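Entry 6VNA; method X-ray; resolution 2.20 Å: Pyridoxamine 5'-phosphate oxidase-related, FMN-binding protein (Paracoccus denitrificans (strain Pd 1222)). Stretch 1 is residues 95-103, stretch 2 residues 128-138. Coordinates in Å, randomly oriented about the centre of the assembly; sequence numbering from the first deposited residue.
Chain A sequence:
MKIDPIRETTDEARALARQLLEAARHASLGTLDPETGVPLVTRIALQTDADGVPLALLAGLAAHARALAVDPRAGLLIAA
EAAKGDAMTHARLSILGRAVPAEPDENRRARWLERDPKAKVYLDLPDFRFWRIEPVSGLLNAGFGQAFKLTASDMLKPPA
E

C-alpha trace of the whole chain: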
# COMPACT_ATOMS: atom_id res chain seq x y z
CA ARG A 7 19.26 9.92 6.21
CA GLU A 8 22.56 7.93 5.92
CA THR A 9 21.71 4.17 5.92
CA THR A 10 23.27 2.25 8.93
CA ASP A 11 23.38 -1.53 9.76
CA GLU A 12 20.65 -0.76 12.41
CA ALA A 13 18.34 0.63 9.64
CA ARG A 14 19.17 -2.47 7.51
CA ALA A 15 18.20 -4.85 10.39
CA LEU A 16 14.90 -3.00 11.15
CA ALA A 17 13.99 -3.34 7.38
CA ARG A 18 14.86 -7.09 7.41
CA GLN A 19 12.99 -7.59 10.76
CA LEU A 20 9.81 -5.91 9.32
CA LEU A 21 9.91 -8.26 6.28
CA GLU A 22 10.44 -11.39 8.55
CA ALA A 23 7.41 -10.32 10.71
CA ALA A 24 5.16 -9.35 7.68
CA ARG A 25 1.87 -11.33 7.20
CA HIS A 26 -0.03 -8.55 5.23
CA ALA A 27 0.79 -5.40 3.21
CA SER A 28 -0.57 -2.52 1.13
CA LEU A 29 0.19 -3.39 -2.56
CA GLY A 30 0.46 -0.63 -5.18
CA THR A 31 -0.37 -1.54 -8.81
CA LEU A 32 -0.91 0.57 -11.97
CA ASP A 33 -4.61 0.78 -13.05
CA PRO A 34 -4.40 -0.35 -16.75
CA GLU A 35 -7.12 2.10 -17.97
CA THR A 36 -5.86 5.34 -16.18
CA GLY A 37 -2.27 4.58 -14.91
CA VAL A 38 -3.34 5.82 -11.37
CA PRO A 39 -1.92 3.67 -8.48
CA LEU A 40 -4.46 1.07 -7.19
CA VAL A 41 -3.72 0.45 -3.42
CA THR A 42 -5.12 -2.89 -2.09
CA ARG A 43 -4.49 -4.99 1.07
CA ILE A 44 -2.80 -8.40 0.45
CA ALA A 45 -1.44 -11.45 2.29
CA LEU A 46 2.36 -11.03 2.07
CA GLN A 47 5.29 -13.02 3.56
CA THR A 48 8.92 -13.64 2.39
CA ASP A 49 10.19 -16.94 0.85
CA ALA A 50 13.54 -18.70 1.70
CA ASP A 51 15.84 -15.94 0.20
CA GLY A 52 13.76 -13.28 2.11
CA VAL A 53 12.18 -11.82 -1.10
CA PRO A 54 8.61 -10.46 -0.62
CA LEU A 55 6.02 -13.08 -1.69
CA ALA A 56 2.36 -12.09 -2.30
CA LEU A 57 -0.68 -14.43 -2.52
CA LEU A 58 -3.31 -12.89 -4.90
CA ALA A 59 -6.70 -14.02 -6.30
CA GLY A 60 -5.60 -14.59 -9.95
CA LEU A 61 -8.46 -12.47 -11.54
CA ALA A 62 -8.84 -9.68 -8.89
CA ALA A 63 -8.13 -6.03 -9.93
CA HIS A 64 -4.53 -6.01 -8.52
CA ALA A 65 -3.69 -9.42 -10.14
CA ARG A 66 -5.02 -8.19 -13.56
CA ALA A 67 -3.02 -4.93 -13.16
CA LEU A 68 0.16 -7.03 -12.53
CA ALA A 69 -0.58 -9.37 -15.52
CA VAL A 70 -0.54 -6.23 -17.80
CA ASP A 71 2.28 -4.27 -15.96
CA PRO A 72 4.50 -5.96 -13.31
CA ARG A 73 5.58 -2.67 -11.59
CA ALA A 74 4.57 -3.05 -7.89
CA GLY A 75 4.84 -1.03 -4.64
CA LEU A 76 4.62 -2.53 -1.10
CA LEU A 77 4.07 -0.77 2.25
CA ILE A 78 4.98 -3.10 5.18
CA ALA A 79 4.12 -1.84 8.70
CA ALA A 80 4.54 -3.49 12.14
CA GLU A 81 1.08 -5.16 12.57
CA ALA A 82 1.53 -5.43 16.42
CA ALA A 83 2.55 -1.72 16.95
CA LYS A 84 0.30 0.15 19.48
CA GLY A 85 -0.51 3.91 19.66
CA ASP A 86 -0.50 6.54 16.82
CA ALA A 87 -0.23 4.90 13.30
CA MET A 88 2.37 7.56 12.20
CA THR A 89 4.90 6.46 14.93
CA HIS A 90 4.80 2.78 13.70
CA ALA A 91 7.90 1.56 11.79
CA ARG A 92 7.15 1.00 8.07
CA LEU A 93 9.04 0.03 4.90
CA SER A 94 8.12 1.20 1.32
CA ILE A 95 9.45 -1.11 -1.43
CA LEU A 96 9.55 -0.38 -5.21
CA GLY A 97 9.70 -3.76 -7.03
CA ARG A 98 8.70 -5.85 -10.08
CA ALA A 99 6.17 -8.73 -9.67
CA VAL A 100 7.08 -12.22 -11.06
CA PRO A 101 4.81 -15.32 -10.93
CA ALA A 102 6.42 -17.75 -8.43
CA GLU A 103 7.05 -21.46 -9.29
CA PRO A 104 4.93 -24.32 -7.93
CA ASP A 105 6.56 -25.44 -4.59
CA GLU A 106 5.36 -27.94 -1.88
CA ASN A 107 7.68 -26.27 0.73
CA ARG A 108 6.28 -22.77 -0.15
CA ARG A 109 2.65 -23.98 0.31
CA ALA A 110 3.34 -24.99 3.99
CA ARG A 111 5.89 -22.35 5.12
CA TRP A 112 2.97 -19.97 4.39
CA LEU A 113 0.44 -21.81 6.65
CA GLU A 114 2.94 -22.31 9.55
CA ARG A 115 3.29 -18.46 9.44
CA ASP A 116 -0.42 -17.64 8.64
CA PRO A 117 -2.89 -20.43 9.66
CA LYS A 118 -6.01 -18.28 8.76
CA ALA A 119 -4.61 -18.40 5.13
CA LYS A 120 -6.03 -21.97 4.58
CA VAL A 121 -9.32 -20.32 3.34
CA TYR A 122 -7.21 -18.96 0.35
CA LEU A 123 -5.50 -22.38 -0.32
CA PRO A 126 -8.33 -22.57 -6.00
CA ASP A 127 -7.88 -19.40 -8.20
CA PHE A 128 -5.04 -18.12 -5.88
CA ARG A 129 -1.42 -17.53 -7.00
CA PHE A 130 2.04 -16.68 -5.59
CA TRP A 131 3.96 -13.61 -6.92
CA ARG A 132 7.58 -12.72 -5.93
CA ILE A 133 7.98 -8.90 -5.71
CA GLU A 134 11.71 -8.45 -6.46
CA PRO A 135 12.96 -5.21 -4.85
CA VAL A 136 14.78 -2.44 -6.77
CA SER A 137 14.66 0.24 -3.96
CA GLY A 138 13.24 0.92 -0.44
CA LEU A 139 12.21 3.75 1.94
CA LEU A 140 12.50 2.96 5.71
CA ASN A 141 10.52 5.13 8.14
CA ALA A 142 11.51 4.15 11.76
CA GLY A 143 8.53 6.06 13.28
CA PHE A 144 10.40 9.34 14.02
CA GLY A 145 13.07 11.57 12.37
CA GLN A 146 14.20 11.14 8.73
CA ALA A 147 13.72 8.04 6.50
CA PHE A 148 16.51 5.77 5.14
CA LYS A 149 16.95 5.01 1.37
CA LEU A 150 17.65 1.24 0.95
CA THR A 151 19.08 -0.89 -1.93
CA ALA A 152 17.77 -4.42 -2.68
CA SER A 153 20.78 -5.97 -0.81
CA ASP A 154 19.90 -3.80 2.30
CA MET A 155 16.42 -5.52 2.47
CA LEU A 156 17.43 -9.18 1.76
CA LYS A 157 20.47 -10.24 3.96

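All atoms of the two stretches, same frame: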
# COMPACT_ATOMS: atom_id res chain seq x y z
N ILE A 95 8.61 -0.46 -0.39
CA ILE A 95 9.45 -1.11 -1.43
C ILE A 95 8.89 -0.76 -2.81
O ILE A 95 7.67 -0.76 -2.96
CB ILE A 95 9.50 -2.62 -1.18
CG1 ILE A 95 10.21 -2.88 0.14
CG2 ILE A 95 10.14 -3.35 -2.35
CD1 ILE A 95 10.23 -4.33 0.52
N LEU A 96 9.79 -0.44 -3.74
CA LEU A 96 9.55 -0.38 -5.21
C LEU A 96 10.11 -1.67 -5.80
O LEU A 96 11.27 -1.97 -5.52
CB LEU A 96 10.24 0.85 -5.81
CG LEU A 96 9.81 2.24 -5.33
CD1 LEU A 96 10.57 3.33 -6.07
CD2 LEU A 96 8.32 2.47 -5.50
N GLY A 97 9.30 -2.43 -6.54
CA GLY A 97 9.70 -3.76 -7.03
C GLY A 97 9.06 -4.07 -8.36
O GLY A 97 8.30 -3.20 -8.88
N ARG A 98 9.36 -5.26 -8.89
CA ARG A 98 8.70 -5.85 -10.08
C ARG A 98 8.15 -7.23 -9.69
O ARG A 98 8.89 -8.03 -9.12
CB ARG A 98 9.65 -5.86 -11.28
CG ARG A 98 11.00 -6.55 -11.08
CD ARG A 98 12.14 -5.62 -10.67
NE ARG A 98 13.38 -5.78 -11.44
CZ ARG A 98 14.28 -6.75 -11.30
NH1 ARG A 98 14.09 -7.73 -10.42
NH2 ARG A 98 15.36 -6.76 -12.05
N ALA A 99 6.88 -7.48 -9.98
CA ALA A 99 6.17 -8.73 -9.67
C ALA A 99 6.57 -9.79 -10.69
O ALA A 99 6.73 -9.45 -11.86
CB ALA A 99 4.68 -8.50 -9.67
N VAL A 100 6.71 -11.04 -10.24
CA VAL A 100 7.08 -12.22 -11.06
C VAL A 100 6.28 -13.41 -10.54
O VAL A 100 6.39 -13.74 -9.38
CB VAL A 100 8.59 -12.52 -10.97
CG1 VAL A 100 8.97 -13.75 -11.79
CG2 VAL A 100 9.42 -11.31 -11.37
N PRO A 101 5.46 -14.09 -11.36
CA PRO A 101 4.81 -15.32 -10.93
C PRO A 101 5.85 -16.28 -10.32
O PRO A 101 6.94 -16.39 -10.83
CB PRO A 101 4.20 -15.89 -12.22
CG PRO A 101 3.98 -14.66 -13.08
CD PRO A 101 5.12 -13.72 -12.75
N ALA A 102 5.50 -16.89 -9.20
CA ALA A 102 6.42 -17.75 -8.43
C ALA A 102 6.07 -19.21 -8.74
O ALA A 102 4.86 -19.55 -8.79
CB ALA A 102 6.30 -17.45 -6.97
N GLU A 103 7.12 -20.02 -8.90
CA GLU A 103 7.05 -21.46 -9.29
C GLU A 103 6.00 -22.18 -8.44
O GLU A 103 5.59 -21.69 -7.39
CB GLU A 103 8.41 -22.15 -9.11
CG GLU A 103 9.64 -21.26 -9.31
CD GLU A 103 9.80 -20.62 -10.68
OE1 GLU A 103 8.81 -20.55 -11.43
OE2 GLU A 103 10.93 -20.20 -11.00
N PHE A 128 -6.00 -18.96 -6.64
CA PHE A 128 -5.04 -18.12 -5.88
C PHE A 128 -3.61 -18.46 -6.28
O PHE A 128 -3.30 -19.64 -6.48
CB PHE A 128 -5.27 -18.25 -4.38
CG PHE A 128 -6.28 -17.27 -3.84
CD1 PHE A 128 -7.63 -17.58 -3.84
CD2 PHE A 128 -5.88 -16.03 -3.36
CE1 PHE A 128 -8.56 -16.67 -3.37
CE2 PHE A 128 -6.81 -15.12 -2.89
CZ PHE A 128 -8.15 -15.44 -2.90
N ARG A 129 -2.76 -17.43 -6.38
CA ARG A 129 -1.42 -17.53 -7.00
C ARG A 129 -0.37 -16.75 -6.22
O ARG A 129 -0.64 -15.61 -5.80
CB ARG A 129 -1.44 -16.92 -8.40
CG ARG A 129 -2.11 -17.76 -9.47
CD ARG A 129 -1.93 -17.00 -10.78
NE ARG A 129 -0.61 -17.18 -11.38
CZ ARG A 129 -0.19 -16.57 -12.48
NH1 ARG A 129 -0.96 -15.71 -13.14
NH2 ARG A 129 1.03 -16.82 -12.94
N PHE A 130 0.84 -17.31 -6.20
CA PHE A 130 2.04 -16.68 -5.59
C PHE A 130 2.72 -15.80 -6.63
O PHE A 130 2.91 -16.28 -7.76
CB PHE A 130 2.99 -17.74 -5.03
CG PHE A 130 2.48 -18.44 -3.80
CD1 PHE A 130 2.58 -17.84 -2.55
CD2 PHE A 130 1.89 -19.68 -3.90
CE1 PHE A 130 2.11 -18.49 -1.42
CE2 PHE A 130 1.42 -20.33 -2.76
CZ PHE A 130 1.54 -19.73 -1.52
N TRP A 131 3.09 -14.59 -6.21
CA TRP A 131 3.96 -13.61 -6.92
C TRP A 131 5.15 -13.21 -6.04
O TRP A 131 4.90 -12.75 -4.90
CB TRP A 131 3.16 -12.34 -7.23
CG TRP A 131 2.02 -12.52 -8.18
CD1 TRP A 131 0.78 -13.03 -7.94
CD2 TRP A 131 2.02 -12.08 -9.55
NE1 TRP A 131 0.01 -12.97 -9.08
CE2 TRP A 131 0.75 -12.40 -10.08
CE3 TRP A 131 2.98 -11.47 -10.36
CZ2 TRP A 131 0.41 -12.11 -11.40
CZ3 TRP A 131 2.65 -11.20 -11.67
CH2 TRP A 131 1.38 -11.51 -12.17
N ARG A 132 6.38 -13.33 -6.55
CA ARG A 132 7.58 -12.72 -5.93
C ARG A 132 7.62 -11.25 -6.34
O ARG A 132 7.45 -10.97 -7.53
CB ARG A 132 8.86 -13.41 -6.39
CG ARG A 132 9.03 -14.82 -5.84
CD ARG A 132 10.14 -15.58 -6.55
NE ARG A 132 11.41 -14.86 -6.53
CZ ARG A 132 12.33 -14.96 -5.58
NH1 ARG A 132 12.14 -15.74 -4.52
NH2 ARG A 132 13.45 -14.27 -5.68
N ILE A 133 7.82 -10.34 -5.40
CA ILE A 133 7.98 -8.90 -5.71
C ILE A 133 9.44 -8.56 -5.45
O ILE A 133 9.80 -8.36 -4.28
CB ILE A 133 6.97 -8.03 -4.93
CG1 ILE A 133 5.54 -8.45 -5.30
CG2 ILE A 133 7.19 -6.56 -5.21
CD1 ILE A 133 4.51 -8.01 -4.33
N GLU A 134 10.24 -8.59 -6.52
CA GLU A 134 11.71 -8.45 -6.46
C GLU A 134 12.03 -6.98 -6.25
O GLU A 134 11.63 -6.14 -7.05
CB GLU A 134 12.36 -8.99 -7.73
CG GLU A 134 12.18 -10.49 -7.89
CD GLU A 134 12.59 -11.02 -9.26
OE1 GLU A 134 12.95 -10.20 -10.12
OE2 GLU A 134 12.54 -12.26 -9.45
N PRO A 135 12.70 -6.62 -5.14
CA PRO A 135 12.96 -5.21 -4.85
C PRO A 135 14.05 -4.61 -5.74
O PRO A 135 15.02 -5.27 -6.01
CB PRO A 135 13.37 -5.20 -3.37
CG PRO A 135 13.86 -6.61 -3.09
CD PRO A 135 13.09 -7.51 -4.04
N VAL A 136 13.81 -3.37 -6.13
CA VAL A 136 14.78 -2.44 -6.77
C VAL A 136 15.28 -1.46 -5.70
O VAL A 136 16.50 -1.33 -5.57
CB VAL A 136 14.10 -1.70 -7.95
CG1 VAL A 136 14.97 -0.61 -8.53
CG2 VAL A 136 13.66 -2.67 -9.03
N SER A 137 14.36 -0.80 -4.98
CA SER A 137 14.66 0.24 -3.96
C SER A 137 13.66 0.22 -2.78
O SER A 137 12.60 -0.45 -2.86
CB SER A 137 14.73 1.60 -4.60
OG SER A 137 13.44 2.14 -4.78
N GLY A 138 13.99 0.92 -1.70
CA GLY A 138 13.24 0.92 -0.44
C GLY A 138 13.30 2.25 0.29
O GLY A 138 14.34 2.93 0.23

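What joins the two stretches at the level of the backbone? They run as neighbouring antiparallel strands, and alternate residues of the first exchange hydrogen bonds with the second. Arg98 N donates to Glu134 O at 3.1 Å and Glu134 N returns the bond to Arg98 O at 3.0 Å; Val100 N to Arg132 O (2.8 Å) and Arg132 N to Val100 O (2.9 Å) repeat the pattern. Beyond them, Ala102 N reaches Phe130 O at 3.0 Å, and Ala102 CB sits 3.8 Å from Phe130 CB. Proline fits at 101 and 135 because, in this register, both fall in non-hydrogen-bonded pairs, where no amide proton is needed across the strands.

Why do Arg98 and Glu134, which cover the most surface, suit their places? They are directly paired, with both side chains on the same face of the sheet as Leu96, Val100 and Arg132. Arg98 starts with chi1 in p, and its end comes nearer to the second strand, so that NH1 lies 2.7 Å from Glu134 OE1 in a salt bridge. Glu134 is extended to meet it, with chi1 m and chi2 t. The long aliphatic part of Arg98 is also used: its CD packs 3.7 Å from Val136 CG2. Arg98 is exposed, as a charged residue readily can be, while the salt bridge ties its end to the partly exposed Glu134.

What occupies the other face? Here the pairing is largely apolar and more deeply buried. Ala99 is small enough to let the ring of Trp131 come close, with Ala99 CB 3.5 Å from Trp131 CE3. Pro101 follows on the same face and lays its CG over the six-membered ring of Trp131, 4.3 Å from the centroid, in a CH-pi contact. Further along, Ile95 CG2 packs 3.9 Å from Pro135 CB. Gly97 has no side chain, and a CB there would clash with Glu134 O and Ile133 CG2.

How does the pairing continue past the corner at Val136? A beta bulge shifts the register by one between Leu96 and Gly97, and Leu96 O serves both sides of the shift. It accepts from Val136 N at 3.0 Å and, through a weak bond, from Ser137 N at 3.3 Å. Leu96 N donates to Ser137 O at 2.9 Å, so the ladder resumes, and Leu96 CD1 lies 3.4 Å from Ser137 OG. At the next pair, Gly138 brings its CA within 4.4 Å of Ile95 CA.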